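Local coordinates for protein toll (Drosophila melanogaster, PDB 4LXR) that serves as the cell-surface receptor for the activated cytokine spaetzle C-106, switching on Toll signalling in embryonic dorsal-ventral patterning and antifungal defence, at residues Thr329-Leu335 with His353-Phe359. Sequence-based numbering, arbitrary orientation.
Sequences TLPATLL and HLPDSLF
Leu358 reaches across into 329-335 with chi1 t and chi2 p: its CD2 lies 3.8 Å from CD1 of Leu330, and its CD1 is 4.2 Å from both CB of Leu334 and CD1 of Leu335. Backbone O of Pro331 is also close, 3.6 Å from Leu358 CD1. Leu335 CD1 then meets Phe359 CE1 at 4.0 Å, and both of these side chains also touch Leu344 of strand 343-345. Neither segment is regular helix or strand. Each is extended up to its proline and then makes a type I turn, Pro331 to Leu334 and Pro355 to Leu358, closed by Leu334 N to Pro331 O (3.2 Å) and Leu358 N to Pro355 O (3.0 Å). These are equivalent parts of LRR 8 and LRR 9 in the extracellular domain, stacked one repeat apart, so the same Leu-Pro-x-x-Leu pattern recurs 24 residues on in the solenoid. CA atoms pair at 5.8 Å for Thr329 and His353, and at 4.8 Å for Ala332 and Leu358. Pro355 packs its CB 3.7 Å from Ala332 CB. At the first end Thr329, chi1 t, donates from OG1 to His353 O (2.7 Å), while its CB sits over the imidazole face, 4.1 Å from the centroid, a CH-pi contact. At the other end one water links Ala332 O (2.6 Å), Leu335 N (2.9 Å) and Leu358 O (2.7 Å).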
loop_
_atom_site.group_PDB
_atom_site.type_symbol
_atom_site.label_atom_id
_atom_site.label_comp_id
_atom_site.label_asym_id
_atom_site.label_seq_id
_atom_site.Cartn_x
_atom_site.Cartn_y
_atom_site.Cartn_z
ATOM N N THR A 329 -12.520 22.425 -16.303
ATOM C CA THR A 329 -11.410 23.369 -16.173
ATOM C C THR A 329 -11.695 24.340 -15.021
ATOM O O THR A 329 -12.702 24.207 -14.318
ATOM C CB THR A 329 -11.161 24.158 -17.491
ATOM O OG1 THR A 329 -9.904 24.859 -17.425
ATOM C CG2 THR A 329 -12.302 25.139 -17.759
ATOM N N LEU A 330 -10.799 25.302 -14.828
ATOM C CA LEU A 330 -10.946 26.314 -13.795
ATOM C C LEU A 330 -10.676 27.669 -14.425
ATOM O O LEU A 330 -9.796 27.774 -15.272
ATOM C CB LEU A 330 -9.930 26.074 -12.678
ATOM C CG LEU A 330 -10.092 24.799 -11.857
ATOM C CD1 LEU A 330 -9.000 24.735 -10.807
ATOM C CD2 LEU A 330 -11.471 24.763 -11.207
ATOM N N PRO A 331 -11.411 28.716 -14.006
ATOM C CA PRO A 331 -11.106 30.047 -14.555
ATOM C C PRO A 331 -9.695 30.420 -14.142
ATOM O O PRO A 331 -9.291 30.058 -13.041
ATOM C CB PRO A 331 -12.101 30.980 -13.849
ATOM C CG PRO A 331 -12.997 30.100 -13.020
ATOM C CD PRO A 331 -12.348 28.762 -12.874
ATOM N N ALA A 332 -8.960 31.107 -15.006
ATOM C CA ALA A 332 -7.584 31.500 -14.724
ATOM C C ALA A 332 -7.409 32.385 -13.474
ATOM O O ALA A 332 -6.339 32.393 -12.875
ATOM C CB ALA A 332 -6.949 32.186 -15.973
ATOM N N THR A 333 -8.441 33.136 -13.087
ATOM C CA THR A 333 -8.314 34.060 -11.948
ATOM C C THR A 333 -8.717 33.440 -10.604
ATOM O O THR A 333 -8.621 34.093 -9.568
ATOM C CB THR A 333 -9.130 35.371 -12.151
ATOM O OG1 THR A 333 -10.528 35.061 -12.254
ATOM C CG2 THR A 333 -8.668 36.140 -13.408
ATOM N N LEU A 334 -9.160 32.187 -10.624
ATOM C CA LEU A 334 -9.713 31.549 -9.433
ATOM C C LEU A 334 -8.852 31.702 -8.178
ATOM O O LEU A 334 -9.383 31.954 -7.093
ATOM C CB LEU A 334 -9.982 30.064 -9.675
ATOM C CG LEU A 334 -10.746 29.423 -8.510
ATOM C CD1 LEU A 334 -12.115 30.077 -8.345
ATOM C CD2 LEU A 334 -10.889 27.924 -8.687
ATOM N N LEU A 335 -7.535 31.568 -8.334
ATOM C CA LEU A 335 -6.624 31.545 -7.190
ATOM C C LEU A 335 -5.685 32.741 -7.166
ATOM O O LEU A 335 -4.636 32.710 -6.525
ATOM C CB LEU A 335 -5.807 30.253 -7.182
ATOM C CG LEU A 335 -6.618 28.961 -7.141
ATOM C CD1 LEU A 335 -5.715 27.777 -7.329
ATOM C CD2 LEU A 335 -7.388 28.816 -5.831
ATOM N N HIS A 353 -7.804 20.643 -19.077
ATOM C CA HIS A 353 -6.733 21.633 -19.102
ATOM C C HIS A 353 -6.844 22.653 -17.965
ATOM O O HIS A 353 -7.931 22.945 -17.472
ATOM C CB HIS A 353 -6.704 22.361 -20.445
ATOM C CG HIS A 353 -7.973 23.089 -20.759
ATOM N ND1 HIS A 353 -8.220 24.373 -20.324
ATOM C CD2 HIS A 353 -9.070 22.708 -21.457
ATOM C CE1 HIS A 353 -9.413 24.755 -20.745
ATOM N NE2 HIS A 353 -9.948 23.763 -21.437
ATOM N N LEU A 354 -5.691 23.171 -17.555
ATOM C CA LEU A 354 -5.589 24.212 -16.548
ATOM C C LEU A 354 -4.922 25.404 -17.214
ATOM O O LEU A 354 -3.969 25.229 -17.969
ATOM C CB LEU A 354 -4.727 23.738 -15.384
ATOM C CG LEU A 354 -5.164 22.450 -14.695
ATOM C CD1 LEU A 354 -4.112 22.003 -13.715
ATOM C CD2 LEU A 354 -6.505 22.658 -13.993
ATOM N N PRO A 355 -5.432 26.617 -16.961
ATOM C CA PRO A 355 -4.804 27.786 -17.577
ATOM C C PRO A 355 -3.399 27.957 -17.040
ATOM O O PRO A 355 -3.177 27.732 -15.853
ATOM C CB PRO A 355 -5.690 28.949 -17.112
ATOM C CG PRO A 355 -7.008 28.311 -16.823
ATOM C CD PRO A 355 -6.637 26.985 -16.202
ATOM N N ASP A 356 -2.481 28.356 -17.912
ATOM C CA ASP A 356 -1.076 28.547 -17.579
ATOM C C ASP A 356 -0.852 29.486 -16.402
ATOM O O ASP A 356 0.135 29.345 -15.672
ATOM C CB ASP A 356 -0.306 29.055 -18.811
ATOM C CG ASP A 356 0.156 27.918 -19.724
ATOM O OD1 ASP A 356 0.071 26.738 -19.317
ATOM O OD2 ASP A 356 0.627 28.202 -20.840
ATOM N N SER A 357 -1.763 30.440 -16.215
ATOM C CA SER A 357 -1.604 31.457 -15.181
ATOM C C SER A 357 -2.317 31.095 -13.863
ATOM O O SER A 357 -2.306 31.868 -12.906
ATOM C CB SER A 357 -2.090 32.818 -15.705
ATOM O OG SER A 357 -3.515 32.904 -15.739
ATOM N N LEU A 358 -2.921 29.914 -13.805
ATOM C CA LEU A 358 -3.756 29.563 -12.650
ATOM C C LEU A 358 -2.979 29.597 -11.328
ATOM O O LEU A 358 -3.493 30.062 -10.302
ATOM C CB LEU A 358 -4.427 28.194 -12.860
ATOM C CG LEU A 358 -5.267 27.652 -11.691
ATOM C CD1 LEU A 358 -6.513 28.510 -11.438
ATOM C CD2 LEU A 358 -5.655 26.194 -11.922
ATOM N N PHE A 359 -1.732 29.128 -11.367
ATOM C CA PHE A 359 -0.892 29.039 -10.173
ATOM C C PHE A 359 0.154 30.140 -10.157
ATOM O O PHE A 359 1.229 29.973 -9.580
ATOM C CB PHE A 359 -0.190 27.665 -10.087
ATOM C CG PHE A 359 -1.144 26.497 -10.059
ATOM C CD1 PHE A 359 -2.144 26.426 -9.092
ATOM C CD2 PHE A 359 -1.052 25.481 -11.000
ATOM C CE1 PHE A 359 -3.040 25.354 -9.065
ATOM C CE2 PHE A 359 -1.951 24.405 -10.998
ATOM C CZ PHE A 359 -2.944 24.336 -10.024
HETATM O O HOH W 1 -5.578 31.845 -10.405
HETATM O O HOH W 2 -2.743 31.860 -8.603
#